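PDB 5COZ: uncharacterized protein from Eubacterium rectale, which is of unknown function but probably is an exported lipoprotein with a domain resembling the regulatory protein YycH. Local coordinates for residues A[123-129]-A[254-260]; A[79-85]-A[177-181]. One frame throughout, in Å; residues are numbered along the deposited sequence.

Contact 1: residues A[123-129]-A[254-260]; sequences DSALAET and SFLDIPP
Swung to the far side of CA from its own N (chi1 176°), CG of L126 carries the branch over the neighbouring strand, and F255 has much the same first torsion; both side chains leave on the same face of the sheet, and CD1 of L126 settles over one face of the phenyl ring. This CH-pi contact puts the methyl 3.9 Å from the ring centroid, 24° off the normal and displaced toward the rim. The same methyl packs against CB and CG of D257, so L126 bridges ring and aspartate. E128 extends alongside F255, its carboxylate plane turned 47° from the ring; OE1 comes within 3.4 Å of CE2 of F255, approaching obliquely. L126, E128, F255 and D257 share one face of the sheet. On the other, CB of A125 meets CD1 of I258 at 4.0 Å, and A127 lies beside L256.

Underneath, two antiparallel strands run in register. A125–I258 and A127–L256 are the hydrogen-bonded pairs: N of I258 gives an almost straight bond to O of A125 (2.8 Å), while the return bond from N of A125 to O of I258 is weak. N of A127 and O of L256 join at 2.9 Å, and N of L256 returns a bond to O of A127. Beyond the strand, N of T129 reaches O of S254 at 2.9 Å, while OG1 of T129 caps the next helix at N of G132.

Strand 116-120 continues the antiparallel sheet beyond 125-128, and strand 244-249 does so beyond 252-258, where S254 and F255 form a classic bulge opposite A247. Helix 73-87 covers the alanine face, with L79, L83 and A86 against A125, A127, L256 and I258.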
loop_
_atom_site.group_PDB
_atom_site.type_symbol
_atom_site.label_atom_id
_atom_site.label_comp_id
_atom_site.label_asym_id
_atom_site.label_seq_id
_atom_site.Cartn_x
_atom_site.Cartn_y
_atom_site.Cartn_z
ATOM N N ASP A 123 4.346 -15.681 -3.753
ATOM C CA ASP A 123 4.445 -14.227 -3.690
ATOM C C ASP A 123 3.529 -13.602 -2.653
ATOM O O ASP A 123 3.187 -12.418 -2.769
ATOM C CB ASP A 123 4.120 -13.630 -5.072
ATOM C CG ASP A 123 2.694 -13.894 -5.535
ATOM O OD1 ASP A 123 2.016 -14.764 -4.935
ATOM O OD2 ASP A 123 2.262 -13.258 -6.518
ATOM N N SER A 124 3.126 -14.391 -1.643
ATOM C CA SER A 124 2.285 -13.857 -0.583
ATOM C C SER A 124 2.363 -14.745 0.633
ATOM O O SER A 124 2.634 -15.929 0.517
ATOM C CB SER A 124 0.832 -13.721 -1.045
ATOM O OG SER A 124 0.234 -14.976 -1.309
ATOM N N ALA A 125 2.165 -14.142 1.797
ATOM C CA ALA A 125 2.136 -14.880 3.043
ATOM C C ALA A 125 1.098 -14.214 3.911
ATOM O O ALA A 125 1.027 -12.976 3.962
ATOM C CB ALA A 125 3.498 -14.934 3.720
ATOM N N LEU A 126 0.257 -15.018 4.550
ATOM C CA LEU A 126 -0.786 -14.465 5.402
ATOM C C LEU A 126 -0.876 -15.243 6.700
ATOM O O LEU A 126 -1.095 -16.456 6.663
ATOM C CB LEU A 126 -2.148 -14.505 4.675
ATOM C CG LEU A 126 -3.395 -14.043 5.487
ATOM C CD1 LEU A 126 -3.302 -12.550 5.828
ATOM C CD2 LEU A 126 -4.690 -14.312 4.729
ATOM N N ALA A 127 -0.754 -14.555 7.833
ATOM C CA ALA A 127 -0.983 -15.142 9.149
ATOM C C ALA A 127 -2.179 -14.417 9.772
ATOM O O ALA A 127 -2.243 -13.188 9.721
ATOM C CB ALA A 127 0.246 -15.032 10.039
ATOM N N GLU A 128 -3.136 -15.141 10.311
ATOM C CA GLU A 128 -4.283 -14.450 10.916
ATOM C C GLU A 128 -4.945 -15.262 11.993
ATOM O O GLU A 128 -4.944 -16.487 11.949
ATOM C CB GLU A 128 -5.332 -14.063 9.853
ATOM C CG GLU A 128 -5.927 -15.224 9.069
ATOM C CD GLU A 128 -6.785 -14.867 7.869
ATOM O OE1 GLU A 128 -6.933 -13.666 7.549
ATOM O OE2 GLU A 128 -7.333 -15.807 7.255
ATOM N N THR A 129 -5.510 -14.558 12.970
ATOM C CA THR A 129 -6.385 -15.157 13.971
ATOM C C THR A 129 -7.779 -15.088 13.402
ATOM O O THR A 129 -8.009 -14.364 12.427
ATOM C CB THR A 129 -6.304 -14.447 15.330
ATOM O OG1 THR A 129 -6.853 -13.123 15.174
ATOM C CG2 THR A 129 -4.898 -14.416 15.901
ATOM N N SER A 254 -3.005 -9.769 15.107
ATOM C CA SER A 254 -4.120 -10.612 14.698
ATOM C C SER A 254 -4.164 -10.875 13.194
ATOM O O SER A 254 -4.945 -11.709 12.753
ATOM C CB SER A 254 -5.419 -9.922 15.120
ATOM O OG SER A 254 -5.499 -8.675 14.436
ATOM N N PHE A 255 -3.359 -10.158 12.397
ATOM C CA PHE A 255 -3.385 -10.275 10.944
ATOM C C PHE A 255 -2.087 -9.743 10.398
ATOM O O PHE A 255 -1.663 -8.654 10.788
ATOM C CB PHE A 255 -4.588 -9.461 10.404
ATOM C CG PHE A 255 -4.834 -9.553 8.921
ATOM C CD1 PHE A 255 -4.162 -8.718 8.037
ATOM C CD2 PHE A 255 -5.791 -10.421 8.415
ATOM C CE1 PHE A 255 -4.415 -8.779 6.662
ATOM C CE2 PHE A 255 -6.056 -10.466 7.040
ATOM C CZ PHE A 255 -5.384 -9.629 6.184
ATOM N N LEU A 256 -1.418 -10.523 9.526
ATOM C CA LEU A 256 -0.142 -10.134 8.985
ATOM C C LEU A 256 -0.120 -10.599 7.549
ATOM O O LEU A 256 -0.144 -11.809 7.300
ATOM C CB LEU A 256 0.979 -10.782 9.835
ATOM C CG LEU A 256 2.394 -10.263 9.709
ATOM C CD1 LEU A 256 2.455 -8.831 9.889
ATOM C CD2 LEU A 256 3.264 -10.859 10.802
ATOM N N ASP A 257 -0.170 -9.648 6.613
ATOM C CA ASP A 257 -0.217 -9.980 5.193
ATOM C C ASP A 257 1.004 -9.391 4.503
ATOM O O ASP A 257 1.208 -8.164 4.500
ATOM C CB ASP A 257 -1.521 -9.447 4.567
ATOM C CG ASP A 257 -1.951 -10.123 3.271
ATOM O OD1 ASP A 257 -1.317 -11.128 2.881
ATOM O OD2 ASP A 257 -2.990 -9.717 2.710
ATOM N N ILE A 258 1.835 -10.279 3.948
ATOM C CA ILE A 258 3.068 -9.883 3.290
ATOM C C ILE A 258 2.841 -9.869 1.800
ATOM O O ILE A 258 2.418 -10.874 1.242
ATOM C CB ILE A 258 4.224 -10.841 3.646
ATOM C CG1 ILE A 258 4.388 -11.009 5.196
ATOM C CG2 ILE A 258 5.567 -10.375 2.997
ATOM C CD1 ILE A 258 5.516 -12.001 5.562
ATOM N N PRO A 259 3.093 -8.718 1.162
ATOM C CA PRO A 259 2.929 -8.621 -0.290
ATOM C C PRO A 259 4.130 -9.210 -1.025
ATOM O O PRO A 259 5.141 -9.554 -0.380
ATOM C CB PRO A 259 2.869 -7.099 -0.495
ATOM C CG PRO A 259 3.852 -6.558 0.514
ATOM C CD PRO A 259 3.663 -7.474 1.732
ATOM N N PRO A 260 4.121 -9.236 -2.363
ATOM C CA PRO A 260 5.326 -9.683 -3.086
ATOM C C PRO A 260 6.530 -8.842 -2.747
ATOM O O PRO A 260 6.446 -7.603 -2.634
ATOM C CB PRO A 260 4.944 -9.496 -4.563
ATOM C CG PRO A 260 3.421 -9.574 -4.557
ATOM C CD PRO A 260 3.045 -8.850 -3.299
#

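Contact 2: residues A[79-85]-A[177-181]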
loop_
_atom_site.group_PDB
_atom_site.type_symbol
_atom_site.label_atom_id
_atom_site.label_comp_id
_atom_site.label_asym_id
_atom_site.label_seq_id
_atom_site.Cartn_x
_atom_site.Cartn_y
_atom_site.Cartn_z
ATOM N N LEU A 79 10.067 -18.518 7.570
ATOM C CA LEU A 79 9.077 -17.452 7.540
ATOM C C LEU A 79 7.844 -17.875 8.381
ATOM O O LEU A 79 7.310 -17.081 9.176
ATOM C CB LEU A 79 8.700 -17.155 6.098
ATOM C CG LEU A 79 7.592 -16.097 5.916
ATOM C CD1 LEU A 79 7.959 -14.773 6.615
ATOM C CD2 LEU A 79 7.295 -15.893 4.413
HETATM N N MSE A 80 7.412 -19.141 8.246
HETATM C CA MSE A 80 6.314 -19.664 9.019
HETATM C C MSE A 80 6.559 -19.446 10.533
HETATM O O MSE A 80 5.639 -19.045 11.237
HETATM C CB MSE A 80 6.063 -21.168 8.701
HETATM C CG MSE A 80 4.974 -21.803 9.593
HETATM SE SE MSE A 80 5.646 -22.476 11.313
HETATM C CE MSE A 80 6.836 -23.898 10.585
ATOM N N GLU A 81 7.773 -19.731 11.036
ATOM C CA GLU A 81 7.992 -19.591 12.474
ATOM C C GLU A 81 7.909 -18.140 12.906
ATOM O O GLU A 81 7.376 -17.887 13.980
ATOM C CB GLU A 81 9.343 -20.182 12.893
ATOM C CG GLU A 81 9.408 -21.687 12.709
ATOM C CD GLU A 81 10.498 -22.286 13.573
ATOM O OE1 GLU A 81 10.417 -22.162 14.820
ATOM O OE2 GLU A 81 11.447 -22.872 12.995
ATOM N N LYS A 82 8.401 -17.209 12.066
ATOM C CA LYS A 82 8.312 -15.783 12.410
ATOM C C LYS A 82 6.848 -15.355 12.433
ATOM O O LYS A 82 6.435 -14.660 13.361
ATOM C CB LYS A 82 9.106 -14.939 11.435
ATOM C CG LYS A 82 10.604 -15.186 11.524
ATOM C CD LYS A 82 11.300 -14.432 10.407
ATOM C CE LYS A 82 12.802 -14.543 10.446
ATOM N NZ LYS A 82 13.270 -15.863 9.954
ATOM N N LEU A 83 6.041 -15.823 11.456
ATOM C CA LEU A 83 4.614 -15.498 11.445
ATOM C C LEU A 83 3.882 -16.129 12.618
ATOM O O LEU A 83 2.982 -15.497 13.181
ATOM C CB LEU A 83 3.965 -15.940 10.139
ATOM C CG LEU A 83 4.472 -15.209 8.894
ATOM C CD1 LEU A 83 3.958 -15.883 7.646
ATOM C CD2 LEU A 83 4.062 -13.723 8.908
ATOM N N ALA A 84 4.236 -17.382 12.992
ATOM C CA ALA A 84 3.627 -18.064 14.126
ATOM C C ALA A 84 3.941 -17.323 15.435
ATOM O O ALA A 84 3.054 -17.231 16.281
ATOM C CB ALA A 84 4.127 -19.517 14.202
ATOM N N LYS A 85 5.168 -16.766 15.574
ATOM C CA LYS A 85 5.529 -15.983 16.774
ATOM C C LYS A 85 4.627 -14.735 16.859
ATOM O O LYS A 85 4.037 -14.441 17.905
ATOM C CB LYS A 85 7.015 -15.583 16.731
ATOM C CG LYS A 85 7.492 -14.836 17.985
ATOM C CD LYS A 85 8.769 -14.057 17.717
ATOM C CE LYS A 85 9.211 -13.196 18.882
ATOM N NZ LYS A 85 8.366 -11.983 19.041
ATOM N N LYS A 177 10.935 -5.656 11.434
ATOM C CA LYS A 177 12.368 -5.905 11.626
ATOM C C LYS A 177 12.613 -7.404 11.807
ATOM O O LYS A 177 13.515 -7.948 11.166
ATOM C CB LYS A 177 12.890 -5.113 12.825
ATOM C CG LYS A 177 14.399 -5.210 13.032
ATOM C CD LYS A 177 14.800 -4.408 14.264
ATOM C CE LYS A 177 16.230 -4.647 14.692
ATOM N NZ LYS A 177 17.200 -3.998 13.772
ATOM N N GLU A 178 11.803 -8.078 12.647
ATOM C CA GLU A 178 11.892 -9.542 12.844
ATOM C C GLU A 178 11.715 -10.292 11.544
ATOM O O GLU A 178 12.361 -11.314 11.319
ATOM C CB GLU A 178 10.790 -10.042 13.785
ATOM C CG GLU A 178 10.856 -9.599 15.227
ATOM C CD GLU A 178 9.647 -9.975 16.072
ATOM O OE1 GLU A 178 8.564 -10.275 15.513
ATOM O OE2 GLU A 178 9.789 -9.964 17.313
ATOM N N LEU A 179 10.815 -9.788 10.671
ATOM C CA LEU A 179 10.541 -10.446 9.397
ATOM C C LEU A 179 11.620 -10.168 8.354
ATOM O O LEU A 179 11.577 -10.724 7.251
ATOM C CB LEU A 179 9.172 -9.959 8.862
ATOM C CG LEU A 179 7.931 -10.499 9.562
ATOM C CD1 LEU A 179 6.689 -9.732 9.095
ATOM C CD2 LEU A 179 7.760 -12.016 9.337
ATOM N N GLU A 180 12.559 -9.246 8.683
ATOM C CA GLU A 180 13.665 -8.856 7.815
ATOM C C GLU A 180 13.132 -8.194 6.553
ATOM O O GLU A 180 13.672 -8.368 5.458
ATOM C CB GLU A 180 14.616 -10.036 7.491
ATOM C CG GLU A 180 15.123 -10.737 8.743
ATOM C CD GLU A 180 15.938 -11.989 8.486
ATOM O OE1 GLU A 180 15.477 -12.861 7.718
ATOM O OE2 GLU A 180 17.012 -12.126 9.110
ATOM N N ILE A 181 12.077 -7.363 6.733
ATOM C CA ILE A 181 11.511 -6.619 5.626
ATOM C C ILE A 181 11.811 -5.153 5.855
ATOM O O ILE A 181 11.261 -4.549 6.789
ATOM C CB ILE A 181 9.976 -6.866 5.466
ATOM C CG1 ILE A 181 9.640 -8.372 5.334
ATOM C CG2 ILE A 181 9.426 -6.049 4.253
ATOM C CD1 ILE A 181 8.128 -8.673 5.397
HETATM O O HOH W 1 8.484 -12.681 14.214
HETATM O O HOH W 2 15.546 -16.208 8.408
#
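NZ of K85 meets OE2 of E178 at 3.0 Å in a salt bridge, entering on the syn side of the carboxylate but 30° out of its plane, the two side chains crossing at about a right angle. The other oxygen, OE1, accepts a hydrogen bond from a water 2.7 Å away that also donates to O of K82, which ties E178 to the helix backbone. Beside these polar groups, CD2 of L179 lodges among CD1 of L79 (3.9 Å), CB of K82 and CD2 of L83. A lysine in place of E178 would probably leave K85 facing a like charge and the bridging water without its carboxylate acceptor.

Helix 165-178 finishes here in a Schellman motif: E180 takes positive phi (64°), and its N bonds back to O of K177. K82, its CG anti to the carbonyl carbon (chi1 -67°), lays CD and CE against O of E178, 3.4 Å from each. Its NZ stays 4.3 Å from OE1 of E180, beyond salt-bridge range, and a second water connects them, accepting from NZ but bonding only weakly to the glutamate. Farther inward, L79 and L83 of helix 73-87 rest on strands 116-120, 125-128 and 252-258.

Helix 73-87 is what the two contacts share: L79 and L83 meet L179 in contact 2 and also pack on the strand pair of contact 1. CD2 of L83 lies 3.5 Å from CD2 of L256, its CB 3.8 Å from CB of A127, and CD1 of L79 3.8 Å from CD1 of I258. I181, the residue after E180, adds its CD1 at 3.9 Å from CG2 of I258, so both segments of contact 2 touch the sheet. The two centres are 10 Å apart, and the segments alternate along the chain. The sodium ion held at Q208 and D210 lies about 14 Å from the side chain of S254.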